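Local coordinates for restriction endonuclease PacI (Pseudomonas alcaligenes, PDB 3M7K), which cuts double-stranded DNA at a rare eight-base-pair target as an HNH restriction endonuclease with a beta-beta-alpha-metal active site, at residues 85-97 / 104-118. Numbering follows the deposited sequence.
Sequences HIQCLGVDRSDSF and NARLACFICNRIKSN. With MG (magnesium ion), chain F; ZN (zinc ion), chain D; nucleotides of chain B; nucleotides of chain C.
With CG anti to the backbone N in both Asp92 (chi1 171°) and Lys116 (chi1 -179°), the two side chains leave strand 90-93 and helix 110-116 and cross at about a right angle, a bend at the end of the lysine chain bringing NZ to the carboxylate. They belong to the beta-beta-alpha-metal motif of HNH nucleases: the antiparallel hairpin 90-93/105-108 runs straight into the helix. Paired backbone bonds between Gly90 and Ala108 and between Asp92 and Arg106 hold the hairpin. Lys116 NZ meets the syn lone pair of Asp92 OD1 at 2.9 Å and also bonds Ser94 O at 2.8 Å, tying the helix to the strand end; the Tyr65 hydroxyl is hydrogen-bonded to OD2, which also bonds NZ weakly. Asn113 OD1 binds magnesium at 2.3 Å, about 90° round from Asp92 OD1, while ND2 makes a weak bond to Val91 O, which limits rotation of the amide. Asp92 OD1, two waters and O3' of DT10 of chain B, probably the cleaved 3' end in this product complex, are its other ligands here. Arg93 NH2 and Ser96 OG both grip OP1 of the same nucleotide. At the loop end of the hairpin, the Asn104 amide clasps the Asp95 backbone: OD1 takes N on an in-plane lone pair at 2.9 Å, and ND2 gives to O at 3.2 Å and also bonds Gly99 O. Where the helix starts, Cys109 SG caps Cys112 N, and both thiolates bind the zinc ion with Cys63 and Cys66. Beside that zinc site, Leu89 CD2 packs 3.8 Å from Cys109 CB.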
loop_
_atom_site.group_PDB
_atom_site.type_symbol
_atom_site.label_atom_id
_atom_site.label_comp_id
_atom_site.label_asym_id
_atom_site.label_seq_id
_atom_site.Cartn_x
_atom_site.Cartn_y
_atom_site.Cartn_z
ATOM N N HIS A 85 11.337 -3.965 -14.434
ATOM C CA HIS A 85 9.941 -4.162 -14.844
ATOM C C HIS A 85 9.417 -5.518 -14.379
ATOM O O HIS A 85 9.984 -6.560 -14.744
ATOM C CB HIS A 85 9.860 -4.062 -16.375
ATOM C CG HIS A 85 8.500 -4.329 -16.950
ATOM N ND1 HIS A 85 8.315 -4.724 -18.263
ATOM C CD2 HIS A 85 7.263 -4.251 -16.401
ATOM C CE1 HIS A 85 7.019 -4.876 -18.490
ATOM N NE2 HIS A 85 6.361 -4.617 -17.369
ATOM N N ILE A 86 8.349 -5.499 -13.574
ATOM C CA ILE A 86 7.724 -6.732 -13.042
ATOM C C ILE A 86 6.854 -7.373 -14.120
ATOM O O ILE A 86 6.034 -6.691 -14.741
ATOM C CB ILE A 86 6.882 -6.421 -11.791
ATOM C CG1 ILE A 86 7.777 -5.768 -10.725
ATOM C CG2 ILE A 86 6.135 -7.688 -11.280
ATOM C CD1 ILE A 86 7.061 -5.256 -9.500
ATOM N N GLN A 87 7.034 -8.675 -14.339
ATOM C CA GLN A 87 6.450 -9.359 -15.489
ATOM C C GLN A 87 5.715 -10.626 -15.085
ATOM O O GLN A 87 5.197 -11.362 -15.933
ATOM C CB GLN A 87 7.541 -9.682 -16.501
ATOM C CG GLN A 87 8.243 -8.448 -17.047
ATOM C CD GLN A 87 9.609 -8.773 -17.634
ATOM O OE1 GLN A 87 9.714 -9.568 -18.569
ATOM N NE2 GLN A 87 10.664 -8.163 -17.076
ATOM N N CYS A 88 5.672 -10.880 -13.782
ATOM C CA CYS A 88 4.920 -12.003 -13.275
ATOM C C CYS A 88 4.208 -11.686 -11.957
ATOM O O CYS A 88 4.520 -10.687 -11.275
ATOM C CB CYS A 88 5.822 -13.231 -13.118
ATOM S SG CYS A 88 7.015 -13.075 -11.805
ATOM N N LEU A 89 3.239 -12.529 -11.637
ATOM C CA LEU A 89 2.471 -12.399 -10.403
ATOM C C LEU A 89 3.146 -13.157 -9.289
ATOM O O LEU A 89 3.790 -14.181 -9.530
ATOM C CB LEU A 89 1.050 -12.911 -10.602
ATOM C CG LEU A 89 0.286 -12.208 -11.725
ATOM C CD1 LEU A 89 -1.115 -12.721 -11.749
ATOM C CD2 LEU A 89 0.278 -10.678 -11.571
ATOM N N GLY A 90 2.998 -12.651 -8.065
ATOM C CA GLY A 90 3.683 -13.245 -6.925
ATOM C C GLY A 90 2.752 -13.993 -6.006
ATOM O O GLY A 90 1.609 -14.308 -6.366
ATOM N N VAL A 91 3.233 -14.267 -4.808
ATOM C CA VAL A 91 2.519 -15.141 -3.878
ATOM C C VAL A 91 2.219 -14.431 -2.552
ATOM O O VAL A 91 3.137 -13.943 -1.894
ATOM C CB VAL A 91 3.349 -16.424 -3.587
ATOM C CG1 VAL A 91 2.577 -17.360 -2.668
ATOM C CG2 VAL A 91 3.725 -17.149 -4.888
ATOM N N ASP A 92 0.938 -14.358 -2.187
ATOM C CA ASP A 92 0.504 -13.806 -0.906
ATOM C C ASP A 92 0.352 -14.943 0.111
ATOM O O ASP A 92 -0.302 -15.952 -0.166
ATOM C CB ASP A 92 -0.858 -13.124 -1.043
ATOM C CG ASP A 92 -1.448 -12.724 0.293
ATOM O OD1 ASP A 92 -0.701 -12.121 1.087
ATOM O OD2 ASP A 92 -2.661 -12.998 0.552
ATOM N N ARG A 93 0.961 -14.768 1.272
ATOM C CA ARG A 93 0.673 -15.604 2.440
ATOM C C ARG A 93 -0.621 -15.042 3.032
ATOM O O ARG A 93 -0.599 -14.011 3.729
ATOM C CB ARG A 93 1.842 -15.534 3.418
ATOM C CG ARG A 93 3.186 -15.975 2.798
ATOM C CD ARG A 93 4.391 -15.665 3.711
ATOM N NE ARG A 93 4.666 -14.221 3.855
ATOM C CZ ARG A 93 4.291 -13.485 4.907
ATOM N NH1 ARG A 93 3.646 -14.047 5.923
ATOM N NH2 ARG A 93 4.578 -12.188 4.960
ATOM N N SER A 94 -1.741 -15.674 2.675
ATOM C CA SER A 94 -3.094 -15.250 3.063
ATOM C C SER A 94 -3.153 -14.738 4.490
ATOM O O SER A 94 -3.519 -13.595 4.753
ATOM C CB SER A 94 -4.071 -16.443 2.990
ATOM O OG SER A 94 -4.786 -16.389 1.778
ATOM N N ASP A 95 -2.808 -15.628 5.402
ATOM C CA ASP A 95 -2.666 -15.295 6.796
ATOM C C ASP A 95 -1.221 -14.849 6.922
ATOM O O ASP A 95 -0.293 -15.654 6.765
ATOM C CB ASP A 95 -2.976 -16.525 7.670
ATOM C CG ASP A 95 -2.867 -16.229 9.150
ATOM O OD1 ASP A 95 -2.405 -15.127 9.499
ATOM O OD2 ASP A 95 -3.220 -17.103 9.970
ATOM N N SER A 96 -1.032 -13.549 7.153
ATOM C CA SER A 96 0.305 -12.979 7.108
ATOM C C SER A 96 1.162 -13.428 8.277
ATOM O O SER A 96 2.382 -13.237 8.257
ATOM C CB SER A 96 0.270 -11.442 7.029
ATOM O OG SER A 96 1.184 -10.997 6.024
ATOM N N PHE A 97 0.514 -14.008 9.295
ATOM C CA PHE A 97 1.220 -14.654 10.384
ATOM C C PHE A 97 1.752 -16.037 10.006
ATOM O O PHE A 97 2.663 -16.541 10.677
ATOM C CB PHE A 97 0.311 -14.813 11.612
ATOM C CG PHE A 97 -0.119 -13.526 12.234
ATOM C CD1 PHE A 97 0.701 -12.873 13.157
ATOM C CD2 PHE A 97 -1.368 -12.978 11.935
ATOM C CE1 PHE A 97 0.296 -11.682 13.770
ATOM C CE2 PHE A 97 -1.789 -11.772 12.533
ATOM C CZ PHE A 97 -0.955 -11.125 13.452
ATOM N N ASN A 104 -1.948 -21.913 2.530
ATOM C CA ASN A 104 -1.897 -20.464 2.838
ATOM C C ASN A 104 -1.582 -19.538 1.656
ATOM O O ASN A 104 -1.679 -18.315 1.763
ATOM C CB ASN A 104 -0.892 -20.234 3.965
ATOM C CG ASN A 104 -1.020 -18.874 4.603
ATOM O OD1 ASN A 104 -2.127 -18.346 4.793
ATOM N ND2 ASN A 104 0.113 -18.294 4.947
ATOM N N ALA A 105 -1.203 -20.122 0.532
ATOM C CA ALA A 105 -0.772 -19.351 -0.634
ATOM C C ALA A 105 -1.953 -18.909 -1.470
ATOM O O ALA A 105 -2.906 -19.670 -1.698
ATOM C CB ALA A 105 0.181 -20.148 -1.477
ATOM N N ARG A 106 -1.844 -17.680 -1.954
ATOM C CA ARG A 106 -2.795 -17.086 -2.851
ATOM C C ARG A 106 -1.953 -16.355 -3.891
ATOM O O ARG A 106 -0.967 -15.699 -3.530
ATOM C CB ARG A 106 -3.585 -16.084 -2.016
ATOM C CG ARG A 106 -4.788 -15.577 -2.657
ATOM C CD ARG A 106 -5.895 -15.446 -1.632
ATOM N NE ARG A 106 -6.976 -14.813 -2.331
ATOM C CZ ARG A 106 -8.139 -14.468 -1.811
ATOM N NH1 ARG A 106 -8.415 -14.707 -0.535
ATOM N NH2 ARG A 106 -9.016 -13.868 -2.597
ATOM N N LEU A 107 -2.307 -16.443 -5.170
ATOM C CA LEU A 107 -1.594 -15.657 -6.179
ATOM C C LEU A 107 -2.008 -14.211 -6.016
ATOM O O LEU A 107 -3.197 -13.920 -5.825
ATOM C CB LEU A 107 -1.952 -16.134 -7.580
ATOM C CG LEU A 107 -1.003 -16.025 -8.757
ATOM C CD1 LEU A 107 0.363 -16.711 -8.534
ATOM C CD2 LEU A 107 -1.735 -16.618 -9.967
ATOM N N ALA A 108 -1.037 -13.309 -6.060
ATOM C CA ALA A 108 -1.320 -11.881 -5.936
ATOM C C ALA A 108 -0.349 -11.027 -6.763
ATOM O O ALA A 108 0.854 -11.297 -6.794
ATOM C CB ALA A 108 -1.281 -11.446 -4.454
ATOM N N CYS A 109 -0.866 -9.978 -7.399
ATOM C CA CYS A 109 -0.002 -9.036 -8.090
ATOM C C CYS A 109 0.715 -8.213 -7.027
ATOM O O CYS A 109 0.262 -8.132 -5.862
ATOM C CB CYS A 109 -0.805 -8.116 -9.047
ATOM S SG CYS A 109 -1.823 -6.780 -8.258
ATOM N N PHE A 110 1.844 -7.632 -7.387
ATOM C CA PHE A 110 2.661 -6.910 -6.398
ATOM C C PHE A 110 1.953 -5.680 -5.826
ATOM O O PHE A 110 2.237 -5.258 -4.685
ATOM C CB PHE A 110 4.002 -6.517 -7.021
ATOM C CG PHE A 110 5.092 -6.189 -6.012
ATOM C CD1 PHE A 110 5.203 -6.899 -4.813
ATOM C CD2 PHE A 110 6.029 -5.184 -6.291
ATOM C CE1 PHE A 110 6.195 -6.603 -3.892
ATOM C CE2 PHE A 110 7.074 -4.898 -5.389
ATOM C CZ PHE A 110 7.160 -5.611 -4.182
ATOM N N ILE A 111 1.027 -5.103 -6.596
ATOM C CA ILE A 111 0.233 -3.979 -6.076
ATOM C C ILE A 111 -0.658 -4.446 -4.913
ATOM O O ILE A 111 -0.636 -3.846 -3.837
ATOM C CB ILE A 111 -0.564 -3.232 -7.193
ATOM C CG1 ILE A 111 0.404 -2.398 -8.045
ATOM C CG2 ILE A 111 -1.665 -2.344 -6.581
ATOM C CD1 ILE A 111 -0.214 -1.673 -9.283
ATOM N N CYS A 112 -1.437 -5.512 -5.117
ATOM C CA CYS A 112 -2.327 -5.979 -4.054
ATOM C C CYS A 112 -1.529 -6.558 -2.892
ATOM O O CYS A 112 -1.904 -6.410 -1.728
ATOM C CB CYS A 112 -3.293 -7.048 -4.583
ATOM S SG CYS A 112 -4.538 -6.363 -5.690
ATOM N N ASN A 113 -0.434 -7.241 -3.203
ATOM C CA ASN A 113 0.385 -7.831 -2.143
ATOM C C ASN A 113 0.869 -6.739 -1.182
ATOM O O ASN A 113 0.818 -6.910 0.053
ATOM C CB ASN A 113 1.583 -8.641 -2.722
ATOM C CG ASN A 113 1.828 -9.947 -1.952
ATOM O OD1 ASN A 113 1.240 -10.176 -0.878
ATOM N ND2 ASN A 113 2.669 -10.805 -2.495
ATOM N N ARG A 114 1.375 -5.632 -1.742
ATOM C CA ARG A 114 1.889 -4.527 -0.906
ATOM C C ARG A 114 0.763 -3.817 -0.174
ATOM O O ARG A 114 0.922 -3.417 0.988
ATOM C CB ARG A 114 2.650 -3.513 -1.743
ATOM C CG ARG A 114 4.081 -3.987 -1.997
ATOM C CD ARG A 114 4.881 -2.805 -2.345
ATOM N NE ARG A 114 6.313 -2.995 -2.339
ATOM C CZ ARG A 114 7.105 -2.452 -3.269
ATOM N NH1 ARG A 114 6.558 -1.795 -4.287
ATOM N NH2 ARG A 114 8.432 -2.578 -3.208
ATOM N N ILE A 115 -0.365 -3.636 -0.853
ATOM C CA ILE A 115 -1.537 -3.014 -0.192
ATOM C C ILE A 115 -2.003 -3.787 1.032
ATOM O O ILE A 115 -2.150 -3.214 2.137
ATOM C CB ILE A 115 -2.680 -2.769 -1.213
ATOM C CG1 ILE A 115 -2.214 -1.667 -2.178
ATOM C CG2 ILE A 115 -3.996 -2.377 -0.495
ATOM C CD1 ILE A 115 -3.139 -1.439 -3.391
ATOM N N LYS A 116 -2.219 -5.086 0.842
ATOM C CA LYS A 116 -2.653 -5.961 1.914
ATOM C C LYS A 116 -1.620 -5.899 3.047
ATOM O O LYS A 116 -2.003 -5.798 4.227
ATOM C CB LYS A 116 -2.809 -7.403 1.398
ATOM C CG LYS A 116 -3.282 -8.419 2.451
ATOM C CD LYS A 116 -3.525 -9.820 1.805
ATOM C CE LYS A 116 -3.662 -10.932 2.872
ATOM N NZ LYS A 116 -2.327 -11.405 3.401
ATOM N N SER A 117 -0.331 -5.927 2.676
ATOM C CA SER A 117 0.786 -5.840 3.624
ATOM C C SER A 117 0.501 -6.823 4.772
ATOM O O SER A 117 0.134 -7.968 4.506
ATOM C CB SER A 117 0.968 -4.409 4.163
ATOM O OG SER A 117 2.146 -4.309 4.976
ATOM N N ASN A 118 0.669 -6.389 6.021
ATOM C CA ASN A 118 0.176 -7.172 7.156
ATOM C C ASN A 118 -0.964 -6.443 7.854
ATOM O O ASN A 118 -1.262 -6.698 9.019
ATOM C CB ASN A 118 1.295 -7.515 8.154
ATOM C CG ASN A 118 1.818 -6.290 8.899
ATOM O OD1 ASN A 118 1.610 -5.143 8.481
ATOM N ND2 ASN A 118 2.535 -6.534 9.997
HETATM MG MG MG F . 1.373 -10.986 1.306
HETATM ZN ZN ZN D . -3.982 -7.462 -7.686
ATOM P P DT B 10 4.950 -8.960 6.289
ATOM O OP1 DT B 10 3.805 -9.824 6.657
ATOM O OP2 DT B 10 6.358 -9.336 6.576
ATOM O "O5'" DT B 10 4.878 -8.687 4.713
ATOM C "C5'" DT B 10 3.618 -8.444 4.123
ATOM C "C4'" DT B 10 3.761 -7.978 2.683
ATOM O "O4'" DT B 10 4.557 -6.775 2.677
ATOM C "C3'" DT B 10 4.511 -8.890 1.722
ATOM O "O3'" DT B 10 3.697 -9.993 1.324
ATOM C "C2'" DT B 10 4.810 -7.905 0.590
ATOM C "C1'" DT B 10 5.102 -6.615 1.379
ATOM N N1 DT B 10 6.592 -6.348 1.582
ATOM C C2 DT B 10 7.210 -5.418 0.757
ATOM O O2 DT B 10 6.605 -4.814 -0.112
ATOM N N3 DT B 10 8.552 -5.225 0.972
ATOM C C4 DT B 10 9.317 -5.880 1.922
ATOM O O4 DT B 10 10.531 -5.642 2.056
ATOM C C5 DT B 10 8.613 -6.845 2.748
ATOM C C7 DT B 10 9.344 -7.625 3.829
ATOM C C6 DT B 10 7.302 -7.033 2.538
ATOM P P DA C 8 12.023 1.340 -1.640
ATOM O OP1 DA C 8 12.834 2.503 -2.057
ATOM O OP2 DA C 8 11.378 1.296 -0.301
ATOM O "O5'" DA C 8 10.871 1.102 -2.733
ATOM C "C5'" DA C 8 11.178 0.907 -4.114
ATOM C "C4'" DA C 8 10.173 1.678 -4.935
ATOM O "O4'" DA C 8 8.851 1.122 -4.682
ATOM C "C3'" DA C 8 10.081 3.161 -4.605
ATOM O "O3'" DA C 8 9.919 3.832 -5.856
ATOM C "C2'" DA C 8 8.821 3.244 -3.726
ATOM C "C1'" DA C 8 7.950 2.147 -4.311
ATOM N N9 DA C 8 7.030 1.538 -3.340
ATOM C C8 DA C 8 7.418 0.853 -2.214
ATOM N N7 DA C 8 6.408 0.390 -1.507
ATOM C C5 DA C 8 5.282 0.792 -2.221
ATOM C C6 DA C 8 3.918 0.591 -1.944
ATOM N N6 DA C 8 3.488 -0.093 -0.847
ATOM N N1 DA C 8 3.034 1.130 -2.822
ATOM C C2 DA C 8 3.493 1.793 -3.917
ATOM N N3 DA C 8 4.775 2.037 -4.258
ATOM C C4 DA C 8 5.633 1.506 -3.353
HETATM O O HOH W 1 1.250 -11.961 3.397
HETATM O O HOH W 2 0.386 -8.941 1.981
#